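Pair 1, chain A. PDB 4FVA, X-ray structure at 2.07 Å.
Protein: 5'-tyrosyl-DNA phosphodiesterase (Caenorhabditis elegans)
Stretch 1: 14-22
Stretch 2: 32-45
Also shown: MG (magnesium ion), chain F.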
# COMPACT_ATOMS: atom_id res chain seq x y z
N VAL A 14 -4.22 -13.60 6.95
CA VAL A 14 -4.75 -12.41 6.28
C VAL A 14 -3.73 -11.89 5.27
O VAL A 14 -2.53 -11.81 5.58
CB VAL A 14 -5.15 -11.30 7.28
CG1 VAL A 14 -3.96 -10.90 8.13
CG2 VAL A 14 -5.69 -10.10 6.53
N SER A 15 -4.19 -11.58 4.06
CA SER A 15 -3.30 -11.07 3.01
C SER A 15 -3.51 -9.58 2.76
O SER A 15 -4.65 -9.09 2.65
CB SER A 15 -3.48 -11.86 1.71
OG SER A 15 -4.81 -11.76 1.25
N VAL A 16 -2.41 -8.85 2.66
CA VAL A 16 -2.48 -7.42 2.41
C VAL A 16 -1.66 -7.11 1.17
O VAL A 16 -0.49 -7.50 1.06
CB VAL A 16 -1.93 -6.60 3.59
CG1 VAL A 16 -2.10 -5.09 3.29
CG2 VAL A 16 -2.65 -6.98 4.89
N MET A 17 -2.30 -6.42 0.24
CA MET A 17 -1.68 -6.03 -1.02
C MET A 17 -1.66 -4.51 -1.08
O MET A 17 -2.61 -3.86 -0.62
CB MET A 17 -2.48 -6.59 -2.20
CG MET A 17 -1.95 -6.18 -3.57
SD MET A 17 -2.80 -7.14 -4.83
CE MET A 17 -2.43 -6.17 -6.29
N SER A 18 -0.57 -3.94 -1.59
CA SER A 18 -0.44 -2.48 -1.74
C SER A 18 0.10 -2.14 -3.12
O SER A 18 1.03 -2.80 -3.61
CB SER A 18 0.47 -1.90 -0.66
OG SER A 18 0.61 -0.49 -0.82
N TRP A 19 -0.45 -1.10 -3.75
CA TRP A 19 -0.12 -0.80 -5.14
C TRP A 19 -0.30 0.66 -5.48
O TRP A 19 -1.40 1.22 -5.32
CB TRP A 19 -1.00 -1.64 -6.06
CG TRP A 19 -0.42 -1.93 -7.42
CD1 TRP A 19 0.76 -1.43 -7.95
CD2 TRP A 19 -0.98 -2.79 -8.42
NE1 TRP A 19 0.94 -1.94 -9.21
CE2 TRP A 19 -0.10 -2.78 -9.52
CE3 TRP A 19 -2.14 -3.57 -8.48
CZ2 TRP A 19 -0.34 -3.54 -10.68
CZ3 TRP A 19 -2.38 -4.32 -9.63
CH2 TRP A 19 -1.48 -4.30 -10.72
N ASN A 20 0.77 1.29 -5.94
CA ASN A 20 0.66 2.61 -6.54
C ASN A 20 0.27 2.36 -7.99
O ASN A 20 1.06 1.80 -8.75
CB ASN A 20 1.97 3.38 -6.43
CG ASN A 20 1.93 4.71 -7.14
OD1 ASN A 20 1.27 4.85 -8.17
ND2 ASN A 20 2.63 5.71 -6.59
N ILE A 21 -0.95 2.75 -8.35
CA ILE A 21 -1.48 2.37 -9.66
C ILE A 21 -1.24 3.43 -10.77
O ILE A 21 -1.75 3.30 -11.89
CB ILE A 21 -2.96 1.94 -9.60
CG1 ILE A 21 -3.86 3.09 -9.17
CG2 ILE A 21 -3.11 0.69 -8.66
CD1 ILE A 21 -5.33 2.72 -9.12
N ASP A 22 -0.45 4.44 -10.45
CA ASP A 22 0.01 5.37 -11.48
C ASP A 22 -1.18 5.98 -12.22
O ASP A 22 -1.18 6.08 -13.45
CB ASP A 22 0.90 4.61 -12.47
CG ASP A 22 1.79 5.52 -13.31
OD1 ASP A 22 1.90 6.72 -12.99
OD2 ASP A 22 2.38 5.02 -14.30
N ARG A 32 -5.39 0.06 -18.36
CA ARG A 32 -4.55 -0.24 -17.21
C ARG A 32 -5.38 -0.44 -15.93
O ARG A 32 -5.10 -1.35 -15.14
CB ARG A 32 -3.46 0.82 -17.02
CG ARG A 32 -2.38 0.85 -18.13
CD ARG A 32 -1.49 2.12 -18.07
NE ARG A 32 -1.17 2.42 -16.69
CZ ARG A 32 -1.38 3.58 -16.09
NH1 ARG A 32 -1.84 4.62 -16.77
NH2 ARG A 32 -1.09 3.70 -14.80
N MET A 33 -6.40 0.39 -15.73
CA MET A 33 -7.23 0.24 -14.53
C MET A 33 -8.04 -1.08 -14.60
O MET A 33 -8.23 -1.74 -13.58
CB MET A 33 -8.17 1.43 -14.31
CG MET A 33 -7.45 2.76 -14.02
SD MET A 33 -6.30 2.68 -12.63
CE MET A 33 -4.82 2.18 -13.49
N LYS A 34 -8.50 -1.44 -15.79
CA LYS A 34 -9.13 -2.75 -15.98
C LYS A 34 -8.16 -3.87 -15.64
O LYS A 34 -8.55 -4.86 -15.03
CB LYS A 34 -9.62 -2.92 -17.43
CG LYS A 34 -10.83 -2.07 -17.79
CD LYS A 34 -11.21 -2.28 -19.26
CE LYS A 34 -12.45 -1.48 -19.65
NZ LYS A 34 -12.79 -1.59 -21.10
N ALA A 35 -6.90 -3.72 -16.05
CA ALA A 35 -5.87 -4.72 -15.71
C ALA A 35 -5.64 -4.78 -14.20
O ALA A 35 -5.46 -5.87 -13.62
CB ALA A 35 -4.57 -4.45 -16.46
N VAL A 36 -5.60 -3.61 -13.56
CA VAL A 36 -5.46 -3.58 -12.11
C VAL A 36 -6.60 -4.36 -11.45
O VAL A 36 -6.36 -5.22 -10.61
CB VAL A 36 -5.43 -2.13 -11.56
CG1 VAL A 36 -5.58 -2.14 -10.03
CG2 VAL A 36 -4.12 -1.42 -11.96
N ALA A 37 -7.84 -4.08 -11.83
CA ALA A 37 -8.96 -4.77 -11.23
C ALA A 37 -8.89 -6.27 -11.51
O ALA A 37 -9.20 -7.09 -10.64
CB ALA A 37 -10.29 -4.18 -11.70
N HIS A 38 -8.45 -6.61 -12.72
CA HIS A 38 -8.27 -8.01 -13.10
C HIS A 38 -7.29 -8.74 -12.19
O HIS A 38 -7.56 -9.84 -11.70
CB HIS A 38 -7.80 -8.08 -14.55
CG HIS A 38 -7.83 -9.45 -15.13
ND1 HIS A 38 -6.78 -10.34 -15.00
CD2 HIS A 38 -8.78 -10.09 -15.86
CE1 HIS A 38 -7.09 -11.47 -15.62
NE2 HIS A 38 -8.30 -11.34 -16.14
N ILE A 39 -6.14 -8.11 -11.96
CA ILE A 39 -5.10 -8.71 -11.13
C ILE A 39 -5.55 -8.86 -9.68
O ILE A 39 -5.30 -9.89 -9.04
CB ILE A 39 -3.77 -7.90 -11.25
CG1 ILE A 39 -3.08 -8.23 -12.58
CG2 ILE A 39 -2.84 -8.23 -10.08
CD1 ILE A 39 -2.19 -7.13 -13.12
N VAL A 40 -6.23 -7.84 -9.17
CA VAL A 40 -6.81 -7.89 -7.83
C VAL A 40 -7.73 -9.11 -7.66
O VAL A 40 -7.62 -9.85 -6.69
CB VAL A 40 -7.61 -6.59 -7.49
CG1 VAL A 40 -8.39 -6.75 -6.17
CG2 VAL A 40 -6.68 -5.39 -7.43
N LYS A 41 -8.61 -9.34 -8.63
CA LYS A 41 -9.54 -10.47 -8.57
C LYS A 41 -8.80 -11.81 -8.60
O LYS A 41 -9.30 -12.81 -8.09
CB LYS A 41 -10.55 -10.41 -9.72
CG LYS A 41 -11.59 -9.28 -9.60
CD LYS A 41 -12.43 -9.26 -10.87
CE LYS A 41 -12.84 -7.87 -11.26
NZ LYS A 41 -13.79 -7.93 -12.42
N ASN A 42 -7.63 -11.85 -9.23
CA ASN A 42 -6.83 -13.08 -9.29
C ASN A 42 -5.94 -13.33 -8.06
O ASN A 42 -5.76 -14.47 -7.64
CB ASN A 42 -6.03 -13.16 -10.58
CG ASN A 42 -6.88 -13.55 -11.76
OD1 ASN A 42 -7.06 -14.76 -12.04
ND2 ASN A 42 -7.45 -12.56 -12.44
N VAL A 43 -5.35 -12.27 -7.52
CA VAL A 43 -4.58 -12.38 -6.30
C VAL A 43 -5.53 -12.50 -5.12
O VAL A 43 -5.22 -13.16 -4.14
CB VAL A 43 -3.65 -11.15 -6.09
CG1 VAL A 43 -2.95 -11.24 -4.75
CG2 VAL A 43 -2.63 -11.06 -7.23
N ASN A 44 -6.68 -11.82 -5.22
CA ASN A 44 -7.74 -11.95 -4.23
C ASN A 44 -7.29 -11.66 -2.80
O ASN A 44 -7.52 -12.47 -1.91
CB ASN A 44 -8.36 -13.36 -4.33
CG ASN A 44 -9.76 -13.45 -3.73
OD1 ASN A 44 -10.50 -12.46 -3.65
ND2 ASN A 44 -10.15 -14.66 -3.30
N PRO A 45 -6.66 -10.50 -2.58
CA PRO A 45 -6.17 -10.16 -1.24
C PRO A 45 -7.32 -9.85 -0.30
O PRO A 45 -8.38 -9.42 -0.80
CB PRO A 45 -5.35 -8.89 -1.49
CG PRO A 45 -6.03 -8.25 -2.70
CD PRO A 45 -6.47 -9.40 -3.55
MG MG F . 2.78 8.15 -11.32
O HOH W 1 -3.53 -12.08 -1.34
O HOH W 2 3.12 5.92 -10.25
O HOH W 3 3.06 9.97 -13.09

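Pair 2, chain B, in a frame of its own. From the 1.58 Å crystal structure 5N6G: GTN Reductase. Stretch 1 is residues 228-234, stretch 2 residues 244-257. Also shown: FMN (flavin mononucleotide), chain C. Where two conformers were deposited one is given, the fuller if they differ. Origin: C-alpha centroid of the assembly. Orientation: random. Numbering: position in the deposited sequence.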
# COMPACT_ATOMS: atom_id res chain seq x y z
N GLY B 228 -7.75 -1.27 6.76
CA GLY B 228 -6.69 -2.27 6.73
C GLY B 228 -5.33 -1.60 6.67
O GLY B 228 -5.21 -0.38 6.69
N ILE B 229 -4.29 -2.43 6.65
CA ILE B 229 -2.93 -1.90 6.69
C ILE B 229 -2.02 -2.85 5.94
O ILE B 229 -2.19 -4.07 6.01
CB ILE B 229 -2.45 -1.71 8.15
CG1 ILE B 229 -1.09 -1.03 8.22
CG2 ILE B 229 -2.50 -3.04 8.92
CD1 ILE B 229 -0.80 -0.43 9.59
N ARG B 230 -1.03 -2.30 5.26
CA ARG B 230 -0.00 -3.09 4.59
C ARG B 230 1.31 -3.00 5.35
O ARG B 230 1.77 -1.89 5.66
CB ARG B 230 0.19 -2.63 3.14
CG ARG B 230 1.03 -3.63 2.35
CD ARG B 230 1.11 -3.31 0.88
NE ARG B 230 1.12 -4.54 0.10
CZ ARG B 230 1.74 -4.72 -1.06
NH1 ARG B 230 2.50 -3.78 -1.57
NH2 ARG B 230 1.60 -5.88 -1.69
N LEU B 231 1.96 -4.13 5.57
CA LEU B 231 3.20 -4.23 6.33
C LEU B 231 4.21 -5.04 5.53
O LEU B 231 3.84 -5.93 4.76
CB LEU B 231 2.98 -4.91 7.70
CG LEU B 231 1.94 -4.24 8.60
CD1 LEU B 231 1.62 -5.19 9.77
CD2 LEU B 231 2.48 -2.89 9.05
N SER B 232 5.50 -4.76 5.73
CA SER B 232 6.56 -5.41 4.97
C SER B 232 7.78 -5.55 5.89
O SER B 232 8.69 -4.70 5.87
CB SER B 232 6.90 -4.64 3.69
OG SER B 232 7.18 -3.27 3.97
N PRO B 233 7.81 -6.60 6.72
CA PRO B 233 8.79 -6.65 7.82
C PRO B 233 10.26 -6.61 7.42
O PRO B 233 11.08 -6.11 8.19
CB PRO B 233 8.45 -7.98 8.51
CG PRO B 233 7.02 -8.22 8.22
CD PRO B 233 6.75 -7.61 6.87
N VAL B 234 10.65 -7.15 6.26
CA VAL B 234 12.07 -7.29 5.96
C VAL B 234 12.49 -6.57 4.70
O VAL B 234 13.66 -6.67 4.32
CB VAL B 234 12.48 -8.78 5.87
CG1 VAL B 234 12.20 -9.50 7.18
CG2 VAL B 234 11.79 -9.48 4.73
N ASP B 244 16.36 -6.33 13.71
CA ASP B 244 15.62 -7.24 14.60
C ASP B 244 14.12 -7.05 14.38
O ASP B 244 13.38 -6.59 15.25
CB ASP B 244 16.02 -6.99 16.05
CG ASP B 244 17.43 -7.48 16.33
OD1 ASP B 244 17.63 -8.71 16.32
OD2 ASP B 244 18.35 -6.64 16.52
N PRO B 245 13.65 -7.42 13.19
CA PRO B 245 12.23 -7.20 12.88
C PRO B 245 11.26 -8.05 13.68
O PRO B 245 10.10 -7.64 13.83
CB PRO B 245 12.15 -7.56 11.38
CG PRO B 245 13.28 -8.49 11.18
CD PRO B 245 14.37 -7.96 12.04
N GLN B 246 11.65 -9.22 14.20
CA GLN B 246 10.60 -10.07 14.79
C GLN B 246 9.97 -9.45 16.03
O GLN B 246 8.73 -9.40 16.10
CB GLN B 246 11.14 -11.47 15.10
CG GLN B 246 10.01 -12.46 15.35
CD GLN B 246 9.50 -13.09 14.07
OE1 GLN B 246 10.28 -13.67 13.33
NE2 GLN B 246 8.19 -13.04 13.84
N PRO B 247 10.72 -9.00 17.03
CA PRO B 247 10.04 -8.42 18.20
C PRO B 247 9.27 -7.16 17.86
O PRO B 247 8.22 -6.90 18.46
CB PRO B 247 11.18 -8.15 19.20
CG PRO B 247 12.44 -8.26 18.41
CD PRO B 247 12.17 -9.16 17.24
N LEU B 248 9.78 -6.39 16.90
CA LEU B 248 9.14 -5.15 16.48
C LEU B 248 7.80 -5.43 15.85
O LEU B 248 6.77 -4.87 16.26
CB LEU B 248 10.05 -4.46 15.46
CG LEU B 248 9.57 -3.16 14.81
CD1 LEU B 248 9.39 -2.04 15.84
CD2 LEU B 248 10.57 -2.78 13.71
N TYR B 249 7.80 -6.30 14.83
CA TYR B 249 6.59 -6.56 14.07
C TYR B 249 5.61 -7.45 14.83
O TYR B 249 4.40 -7.26 14.69
CB TYR B 249 6.97 -7.15 12.71
CG TYR B 249 7.25 -6.04 11.74
CD1 TYR B 249 6.22 -5.47 10.98
CD2 TYR B 249 8.52 -5.50 11.63
CE1 TYR B 249 6.46 -4.44 10.11
CE2 TYR B 249 8.77 -4.45 10.78
CZ TYR B 249 7.75 -3.93 10.02
OH TYR B 249 8.04 -2.89 9.19
N ASN B 250 6.09 -8.37 15.66
CA ASN B 250 5.17 -9.11 16.51
C ASN B 250 4.46 -8.16 17.45
O ASN B 250 3.25 -8.30 17.66
CB ASN B 250 5.90 -10.21 17.27
CG ASN B 250 6.15 -11.47 16.42
OD1 ASN B 250 6.14 -11.43 15.17
ND2 ASN B 250 6.38 -12.59 17.09
N TYR B 251 5.16 -7.17 18.00
CA TYR B 251 4.51 -6.18 18.85
C TYR B 251 3.46 -5.40 18.06
O TYR B 251 2.34 -5.20 18.54
CB TYR B 251 5.54 -5.22 19.45
CG TYR B 251 4.90 -4.06 20.19
CD1 TYR B 251 4.52 -4.20 21.51
CD2 TYR B 251 4.67 -2.86 19.56
CE1 TYR B 251 3.91 -3.14 22.18
CE2 TYR B 251 4.06 -1.83 20.20
CZ TYR B 251 3.68 -1.96 21.51
OH TYR B 251 3.06 -0.92 22.19
N VAL B 252 3.82 -4.95 16.86
CA VAL B 252 2.89 -4.17 16.05
C VAL B 252 1.59 -4.94 15.84
O VAL B 252 0.50 -4.41 16.07
CB VAL B 252 3.53 -3.78 14.71
CG1 VAL B 252 2.49 -3.29 13.72
CG2 VAL B 252 4.58 -2.69 14.97
N VAL B 253 1.69 -6.19 15.39
CA VAL B 253 0.44 -6.89 15.08
C VAL B 253 -0.28 -7.35 16.34
O VAL B 253 -1.51 -7.49 16.32
CB VAL B 253 0.59 -8.08 14.12
CG1 VAL B 253 0.83 -7.63 12.74
CG2 VAL B 253 1.61 -9.11 14.62
N GLU B 254 0.42 -7.57 17.46
CA GLU B 254 -0.28 -7.79 18.71
C GLU B 254 -1.19 -6.60 19.02
O GLU B 254 -2.34 -6.77 19.43
CB GLU B 254 0.73 -8.01 19.83
CG GLU B 254 0.13 -8.20 21.18
CD GLU B 254 1.09 -7.84 22.30
OE1 GLU B 254 2.30 -7.62 22.03
OE2 GLU B 254 0.62 -7.74 23.46
N GLN B 255 -0.68 -5.39 18.82
CA GLN B 255 -1.50 -4.21 19.06
C GLN B 255 -2.61 -4.08 18.03
O GLN B 255 -3.73 -3.71 18.38
CB GLN B 255 -0.63 -2.96 19.07
CG GLN B 255 0.49 -2.98 20.08
CD GLN B 255 0.13 -3.63 21.41
OE1 GLN B 255 -0.82 -3.24 22.07
NE2 GLN B 255 0.90 -4.63 21.80
N LEU B 256 -2.32 -4.39 16.76
CA LEU B 256 -3.36 -4.33 15.73
C LEU B 256 -4.44 -5.37 15.97
O LEU B 256 -5.60 -5.15 15.59
CB LEU B 256 -2.74 -4.52 14.34
CG LEU B 256 -1.80 -3.39 13.91
CD1 LEU B 256 -1.16 -3.77 12.58
CD2 LEU B 256 -2.46 -2.05 13.76
N GLY B 257 -4.10 -6.49 16.60
CA GLY B 257 -5.07 -7.52 16.93
C GLY B 257 -6.14 -7.06 17.89
O GLY B 257 -7.17 -7.72 18.03
N1 FMN C . 3.45 -1.62 -3.34
C2 FMN C . 2.68 -0.75 -2.60
O2 FMN C . 2.42 -0.97 -1.40
N3 FMN C . 2.15 0.37 -3.21
C4 FMN C . 2.36 0.75 -4.52
O4 FMN C . 1.80 1.75 -4.97
C4A FMN C . 3.19 -0.15 -5.28
N5 FMN C . 3.41 0.13 -6.54
C5A FMN C . 4.07 -0.82 -7.30
C6 FMN C . 4.20 -0.60 -8.67
C7 FMN C . 4.76 -1.57 -9.49
C7M FMN C . 4.85 -1.30 -10.97
C8 FMN C . 5.20 -2.78 -8.95
C8M FMN C . 5.74 -3.88 -9.83
C9 FMN C . 5.09 -3.00 -7.58
C9A FMN C . 4.52 -2.03 -6.76
N10 FMN C . 4.29 -2.27 -5.38
C10 FMN C . 3.65 -1.34 -4.61
C1' FMN C . 4.58 -3.61 -4.85
C2' FMN C . 3.47 -4.59 -5.22
O2' FMN C . 2.24 -4.24 -4.58
C3' FMN C . 3.81 -6.04 -4.87
O3' FMN C . 4.12 -6.13 -3.48
C4' FMN C . 4.98 -6.61 -5.67
O4' FMN C . 4.77 -6.41 -7.07
C5' FMN C . 5.23 -8.07 -5.36
O5' FMN C . 4.09 -8.87 -5.73
P FMN C . 4.02 -9.80 -7.06
O1P FMN C . 5.11 -10.84 -6.88
O2P FMN C . 4.33 -8.88 -8.22
O3P FMN C . 2.64 -10.35 -7.06
O HOH W 4 6.18 -2.41 7.28

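Pair 1 and pair 2 share a strand packed against a helix that runs nearly antiparallel to it. The N-to-C directions differ by 164° in pair 1 and 174° in pair 2, and the axes approach to 11.0 and 11.7 Å; the central backbones superpose with an RMSD of 1.0 Å. The contact is larger in pair 1, where 557 Å² is buried against 357 Å².

On the strand, Met17(A) matches Ile229(B), and both point toward the helix. The extended Met17(A) side chain, t at all three chi angles, reaches several helix residues: its SD lies 4.1 Å from CG1 of Val43(A), and its CE 4.3 Å from CG2 of Ile39(A). Across the two stretches, the shorter Ile229(B) has one contact within 4.5 Å, from its CG2 to CD1 of Leu256(B) at 4.0 Å.

At the next inward position Trp19(A) matches Leu231(B). The indole fills its space with a flat ring, with CG2 of Val36(A) over one face and CD1 of Ile39(A) at the edge, 3.8 Å from CH2 of Trp19(A). Leu231(B) instead uses a branched end: its CD1 lies 3.9 Å from CG1 of Val253(B) and 4.2 Å from CD1 of Leu256(B).

The helix residues facing these positions reverse the choice of aromatic. Val36(A) and Tyr249(B) coincide within 0.3 Å at CA, yet pair 1 carries its ring on the strand, at Trp19(A), and pair 2 on the helix. The matched strand-side residues Ile21(A) and Pro233(B), whose side-chain centres fall 0.5 Å apart, meet them differently. CG2 of Ile21(A) packs 4.0 Å from CG1 of Val36(A), whereas CA of Pro233(B) sits over the Tyr249(B) face in a CH-pi contact, 3.7 Å from the ring centroid. The Tyr249(B) hydroxyl donates to water 4, OH to the water O at 2.7 Å, and the same water accepts from the Ser232(B) backbone N, so it bridges the two stretches.

One turn further along the helix, Ile39(A) matches Val252(B). Both point inward, but the smaller valine only just reaches Leu231(B), CG1 to CD1 at 4.5 Å.

The two pairs also differ where Arg32(A) matches Pro245(B). Arg32(A) NH2 donates to Asp22(A) O at 2.7 Å, a nearly straight hydrogen bond that ties the helix to the loop after the strand. Asp22(A) also binds the magnesium ion, OD1 to MG at 2.4 Å. In pair 2 the corresponding contact is apolar: CG of Pro245(B) lies 4.3 Å from CG1 of Val234(B), and no hydrogen bond joins the stretches directly.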